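Local coordinates for protein (endonuclease) (Salmonella typhimurium, PDB 1BYR) that is named as an endonuclease and has a PLD-like domain, an alpha/beta fold with helices packed against a mixed beta sheet, at residues K44-A49 and V54-V59; S14-V19 and A39-K44. One frame throughout, in Å; residues are numbered along the deposited sequence.

Contact 1 of 2, residues K44-A49 and V54-V59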
ATOM      1  N   LYS A  44      -1.070   8.662 -19.135  1.00  7.86           N
ATOM      2  CA  LYS A  44      -0.198   9.105 -20.216  1.00  8.17           C
ATOM      3  C   LYS A  44       1.069   8.293 -20.238  1.00  9.92           C
ATOM      4  O   LYS A  44       1.571   7.934 -21.313  1.00  9.15           O
ATOM      5  CB  LYS A  44       0.156  10.573 -20.050  1.00  8.38           C
ATOM      6  CG  LYS A  44      -0.952  11.510 -20.489  1.00 11.21           C
ATOM      7  CD  LYS A  44      -0.557  12.945 -20.249  1.00 12.88           C
ATOM      8  CE  LYS A  44      -1.763  13.766 -19.892  1.00 14.95           C
ATOM      9  NZ  LYS A  44      -1.591  15.130 -20.446  1.00 20.51           N
ATOM     10  N   ALA A  45       1.599   8.005 -19.049  1.00  9.15           N
ATOM     11  CA  ALA A  45       2.818   7.214 -18.929  1.00  9.44           C
ATOM     12  C   ALA A  45       2.612   5.759 -19.372  1.00  8.52           C
ATOM     13  O   ALA A  45       3.477   5.177 -20.026  1.00  8.62           O
ATOM     14  CB  ALA A  45       3.345   7.259 -17.477  1.00  6.98           C
ATOM     15  N   LEU A  46       1.470   5.171 -19.022  1.00  8.77           N
ATOM     16  CA  LEU A  46       1.181   3.796 -19.406  1.00  8.01           C
ATOM     17  C   LEU A  46       1.067   3.677 -20.928  1.00  7.83           C
ATOM     18  O   LEU A  46       1.633   2.763 -21.534  1.00  5.83           O
ATOM     19  CB  LEU A  46      -0.110   3.304 -18.731  1.00  6.45           C
ATOM     20  CG  LEU A  46      -0.009   3.089 -17.215  1.00  7.42           C
ATOM     21  CD1 LEU A  46      -1.414   3.095 -16.588  1.00  5.25           C
ATOM     22  CD2 LEU A  46       0.720   1.783 -16.934  1.00  2.37           C
ATOM     23  N   VAL A  47       0.357   4.611 -21.554  1.00 10.28           N
ATOM     24  CA  VAL A  47       0.218   4.576 -23.006  1.00 14.61           C
ATOM     25  C   VAL A  47       1.551   4.874 -23.696  1.00 14.52           C
ATOM     26  O   VAL A  47       1.811   4.373 -24.792  1.00 15.75           O
ATOM     27  CB  VAL A  47      -0.874   5.559 -23.492  1.00 14.93           C
ATOM     28  CG1 VAL A  47      -2.115   5.448 -22.610  1.00 15.80           C
ATOM     29  CG2 VAL A  47      -0.341   6.964 -23.484  1.00 20.52           C
ATOM     30  N   ALA A  48       2.409   5.670 -23.069  1.00 13.50           N
ATOM     31  CA  ALA A  48       3.717   5.935 -23.673  1.00 13.25           C
ATOM     32  C   ALA A  48       4.509   4.633 -23.629  1.00 13.83           C
ATOM     33  O   ALA A  48       5.321   4.357 -24.513  1.00 12.80           O
ATOM     34  CB  ALA A  48       4.466   7.024 -22.924  1.00 13.08           C
ATOM     35  N   ALA A  49       4.272   3.825 -22.599  1.00 12.47           N
ATOM     36  CA  ALA A  49       4.957   2.540 -22.480  1.00 13.16           C
ATOM     37  C   ALA A  49       4.501   1.630 -23.621  1.00 13.46           C
ATOM     38  O   ALA A  49       5.316   1.001 -24.297  1.00 13.37           O
ATOM     39  CB  ALA A  49       4.638   1.889 -21.135  1.00 12.31           C
ATOM     40  N   VAL A  54       5.994  -1.891 -25.059  1.00 13.46           N
ATOM     41  CA  VAL A  54       5.812  -2.646 -23.822  1.00 12.13           C
ATOM     42  C   VAL A  54       4.465  -3.358 -23.747  1.00 11.37           C
ATOM     43  O   VAL A  54       3.428  -2.792 -24.098  1.00 11.44           O
ATOM     44  CB  VAL A  54       5.958  -1.734 -22.588  1.00 12.03           C
ATOM     45  CG1 VAL A  54       5.599  -2.508 -21.319  1.00 13.35           C
ATOM     46  CG2 VAL A  54       7.386  -1.191 -22.508  1.00 11.84           C
ATOM     47  N   ASP A  55       4.497  -4.605 -23.285  1.00 10.76           N
ATOM     48  CA  ASP A  55       3.294  -5.420 -23.140  1.00 11.38           C
ATOM     49  C   ASP A  55       2.603  -5.018 -21.832  1.00 11.24           C
ATOM     50  O   ASP A  55       2.983  -5.470 -20.747  1.00 11.09           O
ATOM     51  CB  ASP A  55       3.686  -6.907 -23.127  1.00 11.95           C
ATOM     52  CG  ASP A  55       2.525  -7.835 -22.802  1.00 14.26           C
ATOM     53  OD1 ASP A  55       1.370  -7.368 -22.726  1.00 14.18           O
ATOM     54  OD2 ASP A  55       2.767  -9.044 -22.620  1.00 12.16           O
ATOM     55  N   VAL A  56       1.612  -4.136 -21.947  1.00 10.88           N
ATOM     56  CA  VAL A  56       0.859  -3.638 -20.794  1.00 10.34           C
ATOM     57  C   VAL A  56      -0.545  -4.243 -20.631  1.00 10.88           C
ATOM     58  O   VAL A  56      -1.352  -4.241 -21.565  1.00 11.01           O
ATOM     59  CB  VAL A  56       0.711  -2.082 -20.873  1.00 10.57           C
ATOM     60  CG1 VAL A  56       0.087  -1.541 -19.582  1.00  8.72           C
ATOM     61  CG2 VAL A  56       2.082  -1.425 -21.125  1.00  8.61           C
ATOM     62  N   LYS A  57      -0.829  -4.780 -19.441  1.00  9.29           N
ATOM     63  CA  LYS A  57      -2.149  -5.337 -19.139  1.00  9.60           C
ATOM     64  C   LYS A  57      -2.560  -4.840 -17.745  1.00 11.47           C
ATOM     65  O   LYS A  57      -1.752  -4.825 -16.803  1.00 11.01           O
ATOM     66  CB  LYS A  57      -2.118  -6.869 -19.200  1.00  9.93           C
ATOM     67  CG  LYS A  57      -1.970  -7.411 -20.621  1.00 12.47           C
ATOM     68  CD  LYS A  57      -2.244  -8.898 -20.686  1.00 14.49           C
ATOM     69  CE  LYS A  57      -1.791  -9.498 -22.012  1.00 17.96           C
ATOM     70  NZ  LYS A  57      -1.983 -10.988 -22.057  1.00 18.16           N
ATOM     71  N   ILE A  58      -3.819  -4.430 -17.611  1.00 10.38           N
ATOM     72  CA  ILE A  58      -4.313  -3.868 -16.361  1.00  9.11           C
ATOM     73  C   ILE A  58      -5.650  -4.416 -15.856  1.00  8.44           C
ATOM     74  O   ILE A  58      -6.586  -4.609 -16.629  1.00  8.67           O
ATOM     75  CB  ILE A  58      -4.455  -2.335 -16.535  1.00  7.16           C
ATOM     76  CG1 ILE A  58      -3.198  -1.787 -17.202  1.00  7.30           C
ATOM     77  CG2 ILE A  58      -4.721  -1.651 -15.195  1.00  8.38           C
ATOM     78  CD1 ILE A  58      -3.285  -0.320 -17.580  1.00  5.64           C
ATOM     79  N   VAL A  59      -5.733  -4.694 -14.554  1.00  8.67           N
ATOM     80  CA  VAL A  59      -6.986  -5.154 -13.949  1.00  9.80           C
ATOM     81  C   VAL A  59      -7.281  -4.211 -12.804  1.00  9.42           C
ATOM     82  O   VAL A  59      -6.443  -4.016 -11.920  1.00  9.91           O
ATOM     83  CB  VAL A  59      -6.898  -6.588 -13.379  1.00 10.68           C
ATOM     84  CG1 VAL A  59      -6.992  -7.575 -14.508  1.00 16.74           C
ATOM     85  CG2 VAL A  59      -5.619  -6.769 -12.592  1.00  9.74           C
TER
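The flat carbonyl of Ala49 is met by Val54, whose backbone N lies 3.1 Å from Ala49 O, tilted 33° from the carbonyl plane. The N-H...O angle of 150° supports a slightly bent hydrogen bond. The same approach brings Val54 CB to 3.3 Å from Ala49 O, and Val54 CG2, the branch beside its own backbone N, to 3.5 Å from it. Beyond the bond the interface is apolar. Ala49 CB touches Val54 CB at 4.1 Å and Val56 CG2 at 4.2 Å, so one methyl touches both valines. Further along the strand, Leu46 and Ile58 reach toward each other tip to tip, CD1 to CD1 at 4.0 Å; an extended second torsion carries the Ile58 methyl out to meet leucine. The short axes of 44-49 and 55-59 approach to 8.9 Å and run 140° apart, broadly antiparallel. This is the helix and second strand of a beta-alpha-beta unit, whose first strand, 29-34, supplies Ile30, which touches Val54 and Val56, and Met32, which touches Leu46. Helix 68-79 adds Ile77, which touches Val47 and Ile58.

Contact 2 of 2, residues S14-V19 and A39-K44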
ATOM      1  N   SER A  14       7.596  12.999  -4.174  1.00  7.60           N
ATOM      2  CA  SER A  14       8.509  11.924  -4.542  1.00  8.11           C
ATOM      3  C   SER A  14       7.833  10.594  -4.901  1.00  8.45           C
ATOM      4  O   SER A  14       8.372   9.818  -5.691  1.00  8.05           O
ATOM      5  CB  SER A  14       9.531  11.705  -3.426  1.00  8.82           C
ATOM      6  OG  SER A  14       8.875  11.505  -2.193  1.00  9.24           O
ATOM      7  N   ALA A  15       6.662  10.328  -4.333  1.00  7.53           N
ATOM      8  CA  ALA A  15       5.955   9.082  -4.640  1.00  5.30           C
ATOM      9  C   ALA A  15       5.508   9.083  -6.106  1.00  6.66           C
ATOM     10  O   ALA A  15       5.750   8.135  -6.858  1.00  6.54           O
ATOM     11  CB  ALA A  15       4.745   8.924  -3.745  1.00  5.09           C
ATOM     12  N   ARG A  16       4.847  10.156  -6.509  1.00  7.17           N
ATOM     13  CA  ARG A  16       4.366  10.275  -7.870  1.00  9.52           C
ATOM     14  C   ARG A  16       5.520  10.083  -8.865  1.00  8.94           C
ATOM     15  O   ARG A  16       5.425   9.279  -9.793  1.00  9.27           O
ATOM     16  CB  ARG A  16       3.700  11.644  -8.049  1.00  9.40           C
ATOM     17  CG  ARG A  16       3.374  12.027  -9.477  1.00  9.85           C
ATOM     18  CD  ARG A  16       3.388  13.541  -9.628  1.00 15.14           C
ATOM     19  NE  ARG A  16       2.124  14.020 -10.167  1.00 19.29           N
ATOM     20  CZ  ARG A  16       1.473  15.095  -9.739  1.00 21.29           C
ATOM     21  NH1 ARG A  16       1.953  15.811  -8.739  1.00 25.53           N
ATOM     22  NH2 ARG A  16       0.328  15.441 -10.308  1.00 24.91           N
ATOM     23  N   VAL A  17       6.611  10.813  -8.667  1.00  8.58           N
ATOM     24  CA  VAL A  17       7.756  10.712  -9.565  1.00  8.67           C
ATOM     25  C   VAL A  17       8.320   9.297  -9.618  1.00  9.56           C
ATOM     26  O   VAL A  17       8.674   8.812 -10.691  1.00  8.84           O
ATOM     27  CB  VAL A  17       8.870  11.726  -9.166  1.00  7.92           C
ATOM     28  CG1 VAL A  17      10.099  11.526 -10.023  1.00  5.71           C
ATOM     29  CG2 VAL A  17       8.358  13.146  -9.359  1.00  7.79           C
ATOM     30  N   LEU A  18       8.393   8.626  -8.469  1.00  9.50           N
ATOM     31  CA  LEU A  18       8.905   7.257  -8.394  1.00  9.00           C
ATOM     32  C   LEU A  18       8.015   6.281  -9.157  1.00  7.62           C
ATOM     33  O   LEU A  18       8.502   5.403  -9.877  1.00  7.48           O
ATOM     34  CB  LEU A  18       9.022   6.813  -6.921  1.00  7.23           C
ATOM     35  CG  LEU A  18       9.517   5.385  -6.700  1.00  7.63           C
ATOM     36  CD1 LEU A  18      10.794   5.158  -7.498  1.00  6.47           C
ATOM     37  CD2 LEU A  18       9.765   5.140  -5.211  1.00  5.96           C
ATOM     38  N   VAL A  19       6.705   6.426  -8.991  1.00  7.29           N
ATOM     39  CA  VAL A  19       5.763   5.565  -9.691  1.00  6.97           C
ATOM     40  C   VAL A  19       5.937   5.785 -11.204  1.00  6.03           C
ATOM     41  O   VAL A  19       5.975   4.821 -11.972  1.00  6.53           O
ATOM     42  CB  VAL A  19       4.306   5.882  -9.249  1.00  7.39           C
ATOM     43  CG1 VAL A  19       3.308   5.130 -10.128  1.00  7.49           C
ATOM     44  CG2 VAL A  19       4.119   5.495  -7.779  1.00  7.60           C
ATOM     45  N   ALA A  39      -5.623   9.039 -12.300  1.00  7.48           N
ATOM     46  CA  ALA A  39      -4.569  10.020 -12.586  1.00  8.23           C
ATOM     47  C   ALA A  39      -4.131  10.165 -14.048  1.00  9.12           C
ATOM     48  O   ALA A  39      -3.490   9.272 -14.608  1.00  9.01           O
ATOM     49  CB  ALA A  39      -3.349   9.736 -11.710  1.00  6.90           C
ATOM     50  N   PRO A  40      -4.445  11.312 -14.681  1.00 10.60           N
ATOM     51  CA  PRO A  40      -4.061  11.514 -16.086  1.00 10.14           C
ATOM     52  C   PRO A  40      -2.572  11.269 -16.360  1.00  8.95           C
ATOM     53  O   PRO A  40      -2.224  10.661 -17.363  1.00  9.50           O
ATOM     54  CB  PRO A  40      -4.486  12.957 -16.374  1.00 10.49           C
ATOM     55  CG  PRO A  40      -5.597  13.209 -15.403  1.00 12.15           C
ATOM     56  CD  PRO A  40      -5.181  12.474 -14.150  1.00 10.22           C
ATOM     57  N   ASP A  41      -1.706  11.737 -15.461  1.00  7.32           N
ATOM     58  CA  ASP A  41      -0.261  11.565 -15.599  1.00  6.46           C
ATOM     59  C   ASP A  41       0.137  10.084 -15.688  1.00  8.10           C
ATOM     60  O   ASP A  41       1.008   9.708 -16.480  1.00  8.99           O
ATOM     61  CB  ASP A  41       0.447  12.209 -14.416  1.00  6.99           C
ATOM     62  CG  ASP A  41       0.208  11.464 -13.123  1.00  6.78           C
ATOM     63  OD1 ASP A  41      -0.946  11.447 -12.647  1.00  6.08           O
ATOM     64  OD2 ASP A  41       1.176  10.887 -12.585  1.00  7.01           O
ATOM     65  N   ILE A  42      -0.502   9.252 -14.866  1.00  7.94           N
ATOM     66  CA  ILE A  42      -0.249   7.813 -14.846  1.00  8.26           C
ATOM     67  C   ILE A  42      -0.709   7.183 -16.172  1.00  8.32           C
ATOM     68  O   ILE A  42      -0.012   6.331 -16.758  1.00  8.34           O
ATOM     69  CB  ILE A  42      -1.020   7.129 -13.662  1.00 10.43           C
ATOM     70  CG1 ILE A  42      -0.557   7.729 -12.327  1.00 11.77           C
ATOM     71  CG2 ILE A  42      -0.761   5.613 -13.645  1.00  8.01           C
ATOM     72  CD1 ILE A  42       0.896   7.493 -12.023  1.00 11.53           C
ATOM     73  N   MET A  43      -1.886   7.586 -16.644  1.00  8.57           N
ATOM     74  CA  MET A  43      -2.422   7.060 -17.905  1.00  7.89           C
ATOM     75  C   MET A  43      -1.523   7.417 -19.082  1.00  7.71           C
ATOM     76  O   MET A  43      -1.227   6.569 -19.924  1.00 10.31           O
ATOM     77  CB  MET A  43      -3.832   7.598 -18.150  1.00  8.68           C
ATOM     78  CG  MET A  43      -4.784   7.402 -16.952  1.00  9.86           C
ATOM     79  SD  MET A  43      -4.843   5.687 -16.318  1.00 10.87           S
ATOM     80  CE  MET A  43      -5.351   6.011 -14.572  1.00 11.07           C
ATOM     81  N   LYS A  44      -1.070   8.662 -19.135  1.00  7.86           N
ATOM     82  CA  LYS A  44      -0.198   9.105 -20.216  1.00  8.17           C
ATOM     83  C   LYS A  44       1.069   8.293 -20.238  1.00  9.92           C
ATOM     84  O   LYS A  44       1.571   7.934 -21.313  1.00  9.15           O
ATOM     85  CB  LYS A  44       0.156  10.573 -20.050  1.00  8.38           C
ATOM     86  CG  LYS A  44      -0.952  11.510 -20.489  1.00 11.21           C
ATOM     87  CD  LYS A  44      -0.557  12.945 -20.249  1.00 12.88           C
ATOM     88  CE  LYS A  44      -1.763  13.766 -19.892  1.00 14.95           C
ATOM     89  NZ  LYS A  44      -1.591  15.130 -20.446  1.00 20.51           N
TER
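The first turn of helix 40-51 packs against helix 14-25 through two side-chain pairs, Arg16 with Asp41 and Val19 with Ile42. The nearest CA atoms, of Val19 and Ile42, are 8.2 Å apart; side chains alone bridge the gap, and no hydrogen bond joins the segments. At the apolar pair, Val19 CG1 meets Ile42 CD1 at 3.9 Å, and the two side chains cross at about a right angle. The meeting rests on the far end of isoleucine: its CB does not point at helix 14-25, but CG1 and then CD1 carry the chain across.

The polar pair is looser. Asp41 OD2 lies 4.0 Å from Arg16 CG and 4.1 Å from Arg16 NE, near the guanidinium plane and at its edge. The carboxylate and guanidinium planes are 76° apart, and at this separation the opposite charges are near each other but beyond a salt bridge. Arg16 sends CG anti to its backbone N (chi1 169°) and then bends at its third torsion, while the first torsion of Asp41 (chi1 69°) places OD2 beside Arg16 CG and NE. Phe110 and Phe112 touch Val19, on the apolar side, whereas Arg16 NH2 makes its salt bridge to Glu117 of helix 114-118.

Asp41 is the second residue after the N-cap Ala39, a place where the helix end would tend to stabilise a negative carboxylate. Without a hydrogen bond or salt bridge between them, any attraction of Asp41 to Arg16 is electrostatic at a distance. Because Asp41 OD1 also lies close to Glu117 OE2, the two acids may disfavour each other's ionisation, an effect the positive guanidinium beside both would be expected to moderate.

From the N terminus the chain runs through strand 4-10 into helix 14-25, then strand 29-34 and helix 40-51, where contact 2 closes a loop whose 19 intervening residues include strand 29-34. Contact 1 follows in series, after a far shorter excursion: four residues separate 44-49 from 54-59. The two loops neither nest nor cross; segments 39-44 and 44-49 meet at Lys44, which itself touches nothing across either contact, and the contact centres lie 12 Å apart. Helix 40-51 is the shared element. Its start is fastened to the preceding helix 14-25, and its later turns to strand 55-61, so the two contacts link one helix to another helix and to the sheet.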